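Sugar ABC transporter substrate-binding protein, BlMnBP1 (PDB 6I5R) binds manno-oligosaccharides such as mannobiose and probably delivers them to an ABC transporter for uptake. Local coordinates at residues Q205-N210 with T238-V243; Q220-T225 with D390-V395; K226-K231 with E431-W436; K245-A250 with D413-A418. All coordinates share one frame; numbering follows the deposited sequence.

Contact 1 of 4, residues Q205-N210 with T238-V243; sequences QYIAGN and THPYAV. With ZN (zinc ion), chain D.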
# COMPACT_ATOMS: atom_id res chain seq x y z
N GLN A 205 5.10 5.15 -2.28
CA GLN A 205 4.17 5.43 -1.20
C GLN A 205 4.67 6.50 -0.26
O GLN A 205 3.91 6.93 0.62
CB GLN A 205 3.92 4.15 -0.41
CG GLN A 205 3.23 3.08 -1.25
CD GLN A 205 3.09 1.75 -0.54
OE1 GLN A 205 3.50 1.59 0.61
NE2 GLN A 205 2.50 0.77 -1.23
N TYR A 206 5.91 6.96 -0.43
CA TYR A 206 6.51 7.90 0.49
C TYR A 206 6.64 9.31 -0.06
O TYR A 206 7.00 10.23 0.69
CB TYR A 206 7.91 7.42 0.89
CG TYR A 206 7.85 6.06 1.52
CD1 TYR A 206 7.75 4.93 0.73
CD2 TYR A 206 7.83 5.91 2.87
CE1 TYR A 206 7.64 3.69 1.27
CE2 TYR A 206 7.73 4.66 3.43
CZ TYR A 206 7.65 3.54 2.63
OH TYR A 206 7.52 2.29 3.20
N ILE A 207 6.38 9.51 -1.35
CA ILE A 207 6.87 10.71 -1.99
C ILE A 207 5.94 11.90 -1.87
O ILE A 207 6.33 13.01 -2.27
CB ILE A 207 7.13 10.48 -3.49
CG1 ILE A 207 5.84 10.09 -4.21
CG2 ILE A 207 8.17 9.39 -3.68
CD1 ILE A 207 5.84 10.42 -5.70
N ALA A 208 4.71 11.72 -1.36
CA ALA A 208 3.73 12.79 -1.30
C ALA A 208 3.61 13.24 0.13
O ALA A 208 4.46 14.05 0.61
CB ALA A 208 2.42 12.30 -1.93
N GLY A 209 2.60 12.83 0.88
CA GLY A 209 2.44 13.33 2.23
C GLY A 209 3.67 13.13 3.10
O GLY A 209 4.02 14.01 3.89
N ASN A 210 4.32 11.96 3.00
CA ASN A 210 5.45 11.69 3.86
C ASN A 210 6.60 12.62 3.57
O ASN A 210 7.33 13.02 4.49
CB ASN A 210 5.96 10.27 3.70
CG ASN A 210 5.08 9.28 4.35
OD1 ASN A 210 3.88 9.28 4.14
ND2 ASN A 210 5.68 8.46 5.22
N THR A 238 13.85 16.91 1.34
CA THR A 238 12.42 16.63 1.33
C THR A 238 11.96 16.41 -0.11
O THR A 238 12.75 16.46 -1.06
CB THR A 238 11.59 17.77 1.94
OG1 THR A 238 11.67 18.93 1.08
CG2 THR A 238 12.14 18.08 3.32
N HIS A 239 10.65 16.21 -0.25
CA HIS A 239 9.97 16.04 -1.52
C HIS A 239 10.36 14.70 -2.18
O HIS A 239 11.22 13.98 -1.67
CB HIS A 239 10.29 17.21 -2.42
CG HIS A 239 9.45 18.41 -2.13
ND1 HIS A 239 9.58 19.14 -0.97
CD2 HIS A 239 8.40 18.95 -2.80
CE1 HIS A 239 8.66 20.10 -0.95
NE2 HIS A 239 7.96 20.02 -2.06
N PRO A 240 9.71 14.35 -3.31
CA PRO A 240 9.97 13.02 -3.88
C PRO A 240 11.44 12.73 -4.16
O PRO A 240 11.89 11.60 -3.96
CB PRO A 240 9.11 13.00 -5.14
CG PRO A 240 7.94 13.87 -4.76
CD PRO A 240 8.53 14.99 -3.92
N TYR A 241 12.20 13.71 -4.65
CA TYR A 241 13.62 13.50 -4.92
C TYR A 241 14.33 12.86 -3.73
O TYR A 241 15.16 11.96 -3.90
CB TYR A 241 14.26 14.85 -5.29
CG TYR A 241 15.76 14.83 -5.52
CD1 TYR A 241 16.63 14.94 -4.45
CD2 TYR A 241 16.30 14.71 -6.80
CE1 TYR A 241 18.00 14.92 -4.64
CE2 TYR A 241 17.68 14.67 -7.00
CZ TYR A 241 18.52 14.80 -5.91
OH TYR A 241 19.89 14.79 -6.04
N ALA A 242 14.04 13.33 -2.52
CA ALA A 242 14.78 12.82 -1.38
C ALA A 242 14.46 11.36 -1.13
O ALA A 242 15.27 10.65 -0.53
CB ALA A 242 14.48 13.65 -0.14
N VAL A 243 13.26 10.92 -1.52
CA VAL A 243 12.88 9.53 -1.30
C VAL A 243 13.65 8.62 -2.24
O VAL A 243 14.28 7.65 -1.82
CB VAL A 243 11.37 9.36 -1.50
CG1 VAL A 243 10.95 7.89 -1.43
CG2 VAL A 243 10.61 10.19 -0.49
ZN ZN D . 6.94 21.72 -2.19
O HOH W 1 6.90 21.53 -0.17
O HOH W 2 7.06 23.14 -1.18
O HOH W 3 5.78 21.14 -3.37
O HOH W 4 5.81 23.68 -2.24
O HOH W 5 8.64 22.76 -3.19
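P240 and V243, which pack together on I207, are joined by the first-turn bond from V243 N to P240 O at 2.9 Å. The carbonyl oxygen of I207 is pressed against the pyrrolidine ring, with I207 O 3.1 Å from P240 CG, and the model holds no hydrogen-bond partner for it. P240 CD borders the same oxygen, so a buried acceptor faces C-H groups that can repay little of its lost hydration. Beside it I207 CB rests 3.6 Å from P240 CB, the two side chains crossing at about a right angle. I207 CG2, anti to the carbonyl carbon, lies 3.9 Å from V243 CB. V243 divides its branches: V243 CG1 meets Y206 CB at 3.9 Å as well as I207 CG2, while V243 CG2 lies near Y206 O.

Y206 touches through CB alone among its side-chain atoms. Its ring leads away to F305, its hydroxyl bonds G151 O, and the side chain comes within about 10 Å of a bound mannose unit. H239 points away from the I207 loop. H239 ND1 donates to T238 OG1 at 2.9 Å, almost straight at 171° and in the ring plane, which fixes the imidazole rotation and leaves H239 NE2 to bind a zinc ion at 2.0 Å. Two of the zinc's waters lie too close to be trusted, so its shell is doubtful.

With no hydrogen bond between the segments, apolar shape alone fits the turn before helix 209-212 to the start of helix 239-252 in this solute-binding protein fold.

Contact 2 of 4, residues Q220-T225 with D390-V395; sequences QVLPTT and DLLANV. With ZN (zinc ion), chain J.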
# COMPACT_ATOMS: atom_id res chain seq x y z
N GLN A 220 -3.47 16.79 -5.94
CA GLN A 220 -3.56 18.13 -6.49
C GLN A 220 -2.22 18.63 -7.02
O GLN A 220 -2.13 19.02 -8.19
CB GLN A 220 -4.11 19.12 -5.44
CG GLN A 220 -5.55 18.85 -5.07
CD GLN A 220 -6.15 19.91 -4.14
OE1 GLN A 220 -5.73 21.08 -4.13
NE2 GLN A 220 -7.13 19.52 -3.37
N VAL A 221 -1.17 18.64 -6.20
CA VAL A 221 0.08 19.28 -6.60
C VAL A 221 0.80 18.45 -7.66
O VAL A 221 1.20 18.96 -8.71
CB VAL A 221 0.98 19.50 -5.37
CG1 VAL A 221 2.34 20.11 -5.81
CG2 VAL A 221 0.28 20.38 -4.34
N LEU A 222 1.03 17.18 -7.36
CA LEU A 222 1.79 16.31 -8.25
C LEU A 222 1.32 16.35 -9.69
O LEU A 222 2.16 16.59 -10.58
CB LEU A 222 1.76 14.88 -7.70
CG LEU A 222 2.48 13.76 -8.46
CD1 LEU A 222 3.94 14.00 -8.53
CD2 LEU A 222 2.21 12.40 -7.78
N PRO A 223 0.04 16.14 -10.01
CA PRO A 223 -0.39 16.12 -11.41
C PRO A 223 -0.54 17.50 -12.03
O PRO A 223 -0.81 17.57 -13.23
CB PRO A 223 -1.74 15.38 -11.36
CG PRO A 223 -2.28 15.72 -10.00
CD PRO A 223 -1.06 15.72 -9.10
N THR A 224 -0.33 18.58 -11.28
CA THR A 224 -0.31 19.91 -11.87
C THR A 224 1.08 20.52 -11.88
O THR A 224 1.22 21.67 -12.30
CB THR A 224 -1.27 20.85 -11.14
OG1 THR A 224 -0.87 20.97 -9.77
CG2 THR A 224 -2.70 20.35 -11.19
N THR A 225 2.11 19.78 -11.43
CA THR A 225 3.50 20.25 -11.36
C THR A 225 4.32 19.57 -12.45
O THR A 225 4.38 18.35 -12.51
CB THR A 225 4.11 19.93 -10.00
OG1 THR A 225 3.32 20.57 -8.98
CG2 THR A 225 5.58 20.36 -9.92
N ASP A 390 -9.76 12.79 -11.75
CA ASP A 390 -9.13 11.90 -12.71
C ASP A 390 -7.77 12.39 -13.17
O ASP A 390 -7.10 11.71 -13.96
CB ASP A 390 -10.06 11.74 -13.93
CG ASP A 390 -9.67 10.59 -14.81
OD1 ASP A 390 -9.08 9.62 -14.30
OD2 ASP A 390 -9.94 10.63 -16.03
N LEU A 391 -7.34 13.56 -12.69
CA LEU A 391 -6.16 14.18 -13.26
C LEU A 391 -4.90 13.37 -12.96
O LEU A 391 -4.07 13.17 -13.85
CB LEU A 391 -6.02 15.61 -12.71
CG LEU A 391 -4.84 16.33 -13.31
CD1 LEU A 391 -5.08 16.59 -14.79
CD2 LEU A 391 -4.56 17.62 -12.58
N LEU A 392 -4.75 12.88 -11.74
CA LEU A 392 -3.55 12.10 -11.42
C LEU A 392 -3.51 10.82 -12.26
O LEU A 392 -2.46 10.46 -12.79
CB LEU A 392 -3.48 11.76 -9.93
CG LEU A 392 -2.28 10.86 -9.56
CD1 LEU A 392 -0.93 11.58 -9.65
CD2 LEU A 392 -2.55 10.29 -8.17
N ALA A 393 -4.63 10.12 -12.36
CA ALA A 393 -4.64 8.87 -13.12
C ALA A 393 -4.24 9.12 -14.57
O ALA A 393 -3.50 8.33 -15.16
CB ALA A 393 -6.02 8.21 -13.03
N ASN A 394 -4.69 10.24 -15.14
CA ASN A 394 -4.47 10.52 -16.54
C ASN A 394 -3.05 10.99 -16.82
O ASN A 394 -2.45 10.61 -17.82
CB ASN A 394 -5.48 11.57 -17.00
CG ASN A 394 -6.90 11.04 -17.06
OD1 ASN A 394 -7.18 9.85 -16.79
ND2 ASN A 394 -7.82 11.93 -17.33
N VAL A 395 -2.50 11.83 -15.95
CA VAL A 395 -1.10 12.20 -16.10
C VAL A 395 -0.23 10.98 -15.91
O VAL A 395 0.80 10.81 -16.57
CB VAL A 395 -0.73 13.32 -15.11
CG1 VAL A 395 0.78 13.58 -15.12
CG2 VAL A 395 -1.53 14.60 -15.42
ZN ZN J . -9.09 8.71 -16.30
O HOH W 6 -9.11 9.75 -18.17
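P223 carries the apolar contact, its ring lying in the angle between L391 and L392. P223 CB is 3.7 Å from L392 CA and 3.8 Å from L391 CG; both leucines cross the ring obliquely. On one flank the methyls L222 CD2 and L392 CD1 meet at 3.7 Å, and on the other T224 CG2 touches L391 CD2 at 3.6 Å. V395 CG2 approaches P223 O and P223 CB. L391 has its CG anti to the backbone N (chi1 -178°), and from there CD2 touches both P223 and T224.

Two helices of the solute-binding protein fold, 217-224 and 391-399, are joined here, their segment axes 8.9 Å apart at 34°. The first is kinked where P223 offers no N-H to the preceding turn.

No hydrogen bond crosses between the segments; several lie within them, and L222 O accepts W436 NE1 from outside. T225 OG1 donates to V221 O from above the carbonyl plane, while T224 N reaches the same oxygen from its opposite face. N394 ND2 donates to D390 OD2 at 2.8 Å, bent to 133°, also from above the carboxylate plane.

Metal bonds lie beyond the apolar contact, at the start of helix 391-399. D390 grips a zinc ion with both carboxylate oxygens and N394 OD1 binds it one turn on, at 2.3 Å; a water, D107 and S109 complete the site.

Contact 3 of 4, residues K226-K231 with E431-W436; sequences KEPFKK and EWNQKW. With ZN (zinc ion), chain E.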
# COMPACT_ATOMS: atom_id res chain seq x y z
N LYS A 226 4.99 20.36 -13.30
CA LYS A 226 5.64 19.76 -14.46
C LYS A 226 6.86 18.92 -14.10
O LYS A 226 7.12 17.90 -14.75
CB LYS A 226 6.04 20.83 -15.45
CG LYS A 226 4.92 21.17 -16.39
CD LYS A 226 5.25 22.43 -17.13
CE LYS A 226 4.18 22.72 -18.21
NZ LYS A 226 4.45 23.97 -18.97
N GLU A 227 7.65 19.33 -13.11
CA GLU A 227 8.87 18.60 -12.75
C GLU A 227 8.89 18.31 -11.25
O GLU A 227 9.73 18.84 -10.50
CB GLU A 227 10.11 19.37 -13.19
CG GLU A 227 10.25 19.57 -14.68
CD GLU A 227 11.66 20.03 -15.06
OE1 GLU A 227 12.00 21.23 -14.84
OE2 GLU A 227 12.44 19.18 -15.54
N PRO A 228 8.02 17.40 -10.80
CA PRO A 228 7.92 17.14 -9.35
C PRO A 228 9.05 16.31 -8.78
O PRO A 228 9.15 16.20 -7.55
CB PRO A 228 6.59 16.38 -9.23
CG PRO A 228 6.43 15.68 -10.59
CD PRO A 228 7.05 16.63 -11.60
N PHE A 229 9.89 15.71 -9.61
CA PHE A 229 10.96 14.85 -9.13
C PHE A 229 12.28 15.59 -8.99
O PHE A 229 13.24 14.99 -8.51
CB PHE A 229 11.08 13.67 -10.08
CG PHE A 229 9.76 12.98 -10.29
CD1 PHE A 229 9.12 12.36 -9.22
CD2 PHE A 229 9.15 12.99 -11.52
CE1 PHE A 229 7.88 11.71 -9.42
CE2 PHE A 229 7.93 12.37 -11.70
CZ PHE A 229 7.30 11.73 -10.66
N LYS A 230 12.29 16.88 -9.30
CA LYS A 230 13.47 17.69 -9.10
C LYS A 230 13.76 17.88 -7.61
O LYS A 230 12.87 17.87 -6.77
CB LYS A 230 13.31 19.06 -9.77
CG LYS A 230 12.34 20.02 -9.11
CD LYS A 230 12.29 21.37 -9.87
CE LYS A 230 13.66 22.11 -9.87
NZ LYS A 230 14.01 22.69 -8.55
N LYS A 231 15.04 18.08 -7.31
CA LYS A 231 15.44 18.44 -5.96
C LYS A 231 14.78 19.74 -5.56
O LYS A 231 14.71 20.69 -6.36
CB LYS A 231 16.96 18.57 -5.89
CG LYS A 231 17.52 18.91 -4.51
CD LYS A 231 18.99 19.33 -4.58
CE LYS A 231 19.95 18.24 -5.06
NZ LYS A 231 21.35 18.82 -5.14
N GLU A 431 15.05 12.38 -16.34
CA GLU A 431 14.30 11.59 -17.32
C GLU A 431 12.82 11.53 -16.95
O GLU A 431 11.94 11.76 -17.79
CB GLU A 431 14.86 10.17 -17.45
CG GLU A 431 14.27 9.40 -18.65
CD GLU A 431 14.46 7.89 -18.58
OE1 GLU A 431 15.00 7.31 -17.60
OE2 GLU A 431 14.04 7.23 -19.55
N TRP A 432 12.52 11.20 -15.69
CA TRP A 432 11.12 11.16 -15.28
C TRP A 432 10.45 12.52 -15.43
O TRP A 432 9.29 12.61 -15.85
CB TRP A 432 10.99 10.68 -13.83
CG TRP A 432 11.52 9.32 -13.49
CD1 TRP A 432 12.31 8.50 -14.26
CD2 TRP A 432 11.29 8.61 -12.26
NE1 TRP A 432 12.57 7.34 -13.57
CE2 TRP A 432 11.97 7.39 -12.35
CE3 TRP A 432 10.57 8.91 -11.09
CZ2 TRP A 432 11.96 6.46 -11.31
CZ3 TRP A 432 10.56 8.00 -10.07
CH2 TRP A 432 11.25 6.78 -10.18
N ASN A 433 11.13 13.60 -15.04
CA ASN A 433 10.50 14.92 -15.10
C ASN A 433 10.07 15.26 -16.52
O ASN A 433 9.03 15.89 -16.72
CB ASN A 433 11.46 15.99 -14.57
CG ASN A 433 11.45 16.07 -13.07
OD1 ASN A 433 10.43 15.82 -12.44
ND2 ASN A 433 12.58 16.44 -12.48
N GLN A 434 10.88 14.91 -17.52
CA GLN A 434 10.56 15.30 -18.90
C GLN A 434 9.32 14.54 -19.40
O GLN A 434 8.45 15.13 -20.06
CB GLN A 434 11.80 15.07 -19.78
CG GLN A 434 12.88 16.11 -19.49
CD GLN A 434 14.32 15.70 -19.80
OE1 GLN A 434 14.60 14.58 -20.23
NE2 GLN A 434 15.24 16.63 -19.57
N LYS A 435 9.19 13.27 -19.02
CA LYS A 435 8.00 12.51 -19.38
C LYS A 435 6.79 13.01 -18.62
O LYS A 435 5.69 13.12 -19.18
CB LYS A 435 8.21 11.02 -19.11
CG LYS A 435 9.24 10.39 -20.06
CD LYS A 435 9.48 8.91 -19.85
CE LYS A 435 10.56 8.40 -20.82
NZ LYS A 435 10.97 6.99 -20.52
N TRP A 436 6.95 13.31 -17.32
CA TRP A 436 5.84 13.84 -16.54
C TRP A 436 5.44 15.21 -17.04
O TRP A 436 4.25 15.51 -17.17
CB TRP A 436 6.24 13.93 -15.08
CG TRP A 436 5.14 14.19 -14.15
CD1 TRP A 436 4.78 15.39 -13.63
CD2 TRP A 436 4.28 13.22 -13.57
NE1 TRP A 436 3.73 15.23 -12.76
CE2 TRP A 436 3.41 13.90 -12.71
CE3 TRP A 436 4.15 11.84 -13.71
CZ2 TRP A 436 2.42 13.26 -12.01
CZ3 TRP A 436 3.18 11.21 -13.01
CH2 TRP A 436 2.31 11.92 -12.17
ZN ZN E . 13.74 5.38 -18.91
O HOH W 7 14.80 17.59 -14.03
O HOH W 8 12.65 4.54 -20.48
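A type I beta turn from E227 to K230 lies against helix 425-443, bringing E227 CA within 4.7 Å of N433 CA. N433 is the polar centre. Its CG lies anti to the carbonyl carbon (chi1 -82°), which directs the amide at the turn, and N433 OD1 accepts F229 N at 2.9 Å in the carbonyl plane, on a lone pair. The other end of the amide, N433 ND2, donates to a water at 2.9 Å, and that water donates in turn to E227 OE2. The E227 chain crosses N433 at about a right angle, with E227 OE2 3.5 Å from N433 CB.

Aromatic rings fill the inner side. The six-membered ring of W432 turns its edge to one face of F229 in a T-shaped pair, planes at 86°, with W432 CE3 over the centre of that face. F229 in turn sends its edge to the face of W436, centroids 5.5 Å apart, through F229 CE2. P228 packs on W436 as well: P228 CG sits over its five-membered ring, 3.8 Å from the centroid, in a CH-pi contact, while K226 O lies at the indole edge. W436 NE1 is taken up by L222 O, and L401 and I403 also border F229.

K226 NZ turns outward to a salt bridge with E441, and E431 OE2 binds a zinc ion on another side of the helix. A beta turn held by a helical asparagine thus covers an F229-W432-W436 aromatic cluster, two T-shaped pairs that join the 226-231 loop to the C-terminal helix.

Contact 4 of 4, residues K245-A250 with D413-A418; sequences KTLYDA and DIVVDA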
# COMPACT_ATOMS: atom_id res chain seq x y z
N LYS A 245 16.32 9.28 -3.94
CA LYS A 245 17.75 9.35 -3.66
C LYS A 245 18.12 8.52 -2.43
O LYS A 245 19.25 8.06 -2.32
CB LYS A 245 18.17 10.81 -3.46
CG LYS A 245 19.65 11.00 -3.12
CD LYS A 245 19.94 12.50 -3.08
CE LYS A 245 21.45 12.80 -3.27
NZ LYS A 245 22.24 12.28 -2.12
N THR A 246 17.20 8.35 -1.49
CA THR A 246 17.47 7.44 -0.38
C THR A 246 17.77 6.04 -0.90
O THR A 246 18.75 5.41 -0.49
CB THR A 246 16.28 7.41 0.57
OG1 THR A 246 16.15 8.69 1.21
CG2 THR A 246 16.48 6.33 1.62
N LEU A 247 16.91 5.52 -1.78
CA LEU A 247 17.17 4.20 -2.33
C LEU A 247 18.45 4.20 -3.16
O LEU A 247 19.29 3.31 -3.02
CB LEU A 247 15.99 3.75 -3.20
CG LEU A 247 16.22 2.44 -3.94
CD1 LEU A 247 16.41 1.28 -3.02
CD2 LEU A 247 15.00 2.19 -4.84
N TYR A 248 18.59 5.20 -4.04
CA TYR A 248 19.78 5.29 -4.88
C TYR A 248 21.05 5.26 -4.03
O TYR A 248 21.97 4.48 -4.30
CB TYR A 248 19.75 6.58 -5.73
CG TYR A 248 20.90 6.69 -6.70
CD1 TYR A 248 22.16 7.07 -6.26
CD2 TYR A 248 20.75 6.38 -8.04
CE1 TYR A 248 23.23 7.13 -7.11
CE2 TYR A 248 21.82 6.47 -8.92
CZ TYR A 248 23.07 6.84 -8.43
OH TYR A 248 24.16 6.92 -9.27
N ASP A 249 21.11 6.11 -3.01
CA ASP A 249 22.33 6.23 -2.23
C ASP A 249 22.62 4.95 -1.46
O ASP A 249 23.78 4.55 -1.31
CB ASP A 249 22.22 7.39 -1.24
CG ASP A 249 22.40 8.73 -1.91
OD1 ASP A 249 22.81 8.77 -3.09
OD2 ASP A 249 22.09 9.74 -1.25
N ALA A 250 21.58 4.33 -0.90
CA ALA A 250 21.79 3.11 -0.13
C ALA A 250 22.42 2.03 -1.00
O ALA A 250 23.28 1.27 -0.53
CB ALA A 250 20.46 2.62 0.43
N ASP A 413 15.02 0.22 -11.97
CA ASP A 413 16.03 0.92 -12.75
C ASP A 413 16.90 1.79 -11.85
O ASP A 413 18.11 1.89 -12.06
CB ASP A 413 15.36 1.77 -13.84
CG ASP A 413 16.36 2.34 -14.82
OD1 ASP A 413 17.21 1.56 -15.28
OD2 ASP A 413 16.25 3.56 -15.16
N ILE A 414 16.31 2.41 -10.83
CA ILE A 414 17.12 3.14 -9.86
C ILE A 414 18.19 2.22 -9.28
O ILE A 414 19.37 2.57 -9.20
CB ILE A 414 16.25 3.76 -8.76
CG1 ILE A 414 15.32 4.81 -9.34
CG2 ILE A 414 17.15 4.39 -7.69
CD1 ILE A 414 14.34 5.42 -8.36
N VAL A 415 17.77 1.04 -8.83
CA VAL A 415 18.71 0.09 -8.23
C VAL A 415 19.78 -0.30 -9.24
O VAL A 415 20.97 -0.36 -8.93
CB VAL A 415 17.96 -1.15 -7.71
CG1 VAL A 415 18.94 -2.25 -7.23
CG2 VAL A 415 17.00 -0.77 -6.61
N VAL A 416 19.36 -0.60 -10.46
CA VAL A 416 20.30 -1.03 -11.49
C VAL A 416 21.29 0.09 -11.76
O VAL A 416 22.50 -0.15 -11.86
CB VAL A 416 19.56 -1.42 -12.79
CG1 VAL A 416 20.55 -1.59 -13.88
CG2 VAL A 416 18.75 -2.67 -12.62
N ASP A 417 20.79 1.32 -11.94
CA ASP A 417 21.64 2.44 -12.33
C ASP A 417 22.61 2.79 -11.22
O ASP A 417 23.79 3.07 -11.46
CB ASP A 417 20.79 3.66 -12.72
CG ASP A 417 20.05 3.47 -14.01
OD1 ASP A 417 20.15 2.37 -14.58
OD2 ASP A 417 19.32 4.39 -14.44
N ALA A 418 22.13 2.71 -9.97
CA ALA A 418 22.98 3.05 -8.84
C ALA A 418 24.05 1.98 -8.63
O ALA A 418 25.20 2.32 -8.32
CB ALA A 418 22.11 3.22 -7.59
O HOH W 9 26.19 4.83 -8.74
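L247 reaches helix 409-420 with both methyls toward V415, in a helix-helix packing of 239-252 on 409-420: L247 CD2 lies 4.0 Å from V415 CG2, with L247 CD1 slightly farther from the same branch. L247 CD2 also touches I414 CG2 at 4.2 Å, and L247 lies at a slant across both side chains. W203, from a loop, also packs on L247.

Y248 follows and carries the larger share. Its CG is anti to the backbone N (chi1 -176°), a placement from which the ring extends over A418. A418 CB stands above one ring face, 3.5 Å from the centroid and only 16° off the ring normal, a CH-pi contact shifted toward the CD2 and CE2 side. I414 CG2 comes to the ring edge, near its plane, and Y248 CB meets I414 CG2 at 3.9 Å. One methyl on the face and another at the edge limit how the ring can turn. At the far end Y248 OH is hydrogen-bonded to R423 O, and a water donates both to Y248 OH, at 3.0 Å, and to A418 O, at 2.7 Å. The water thus bridges the two helices where the aliphatic contact ends.

D249, on the side turned away, accepts K245 NZ through the syn lone pair of D249 OD2, a salt bridge within the helix.

The segment axes pass 8.8 Å apart at -36°. Helix 425-443 flanks the pair, with I425 and I428 touching Y248 and W432 touching I414, while helix 171-184 meets T246 and A250 on another side of helix 239-252.

From the N terminus, 205-210 opens contact 1, which closes at 238-243. The first segments of contacts 2 and 3 lie inside that loop but find their partners far beyond it, so contact 1 crosses both. Contact 4 starts next on helix 239-252, in series with contact 1. The returning chain closes contact 2 at 390-395, crossing contacts 3 and 4, then contact 4 at 413-418, and finally contact 3 at 431-436, whose long loop encloses contact 4. In this way the last three helices, 391-399, 409-420 and 425-443, are tied back to 220-231 and to helix 239-252. Contact 3 touches the other three: Y241 on F229, V395 on W436, and I414 on W432.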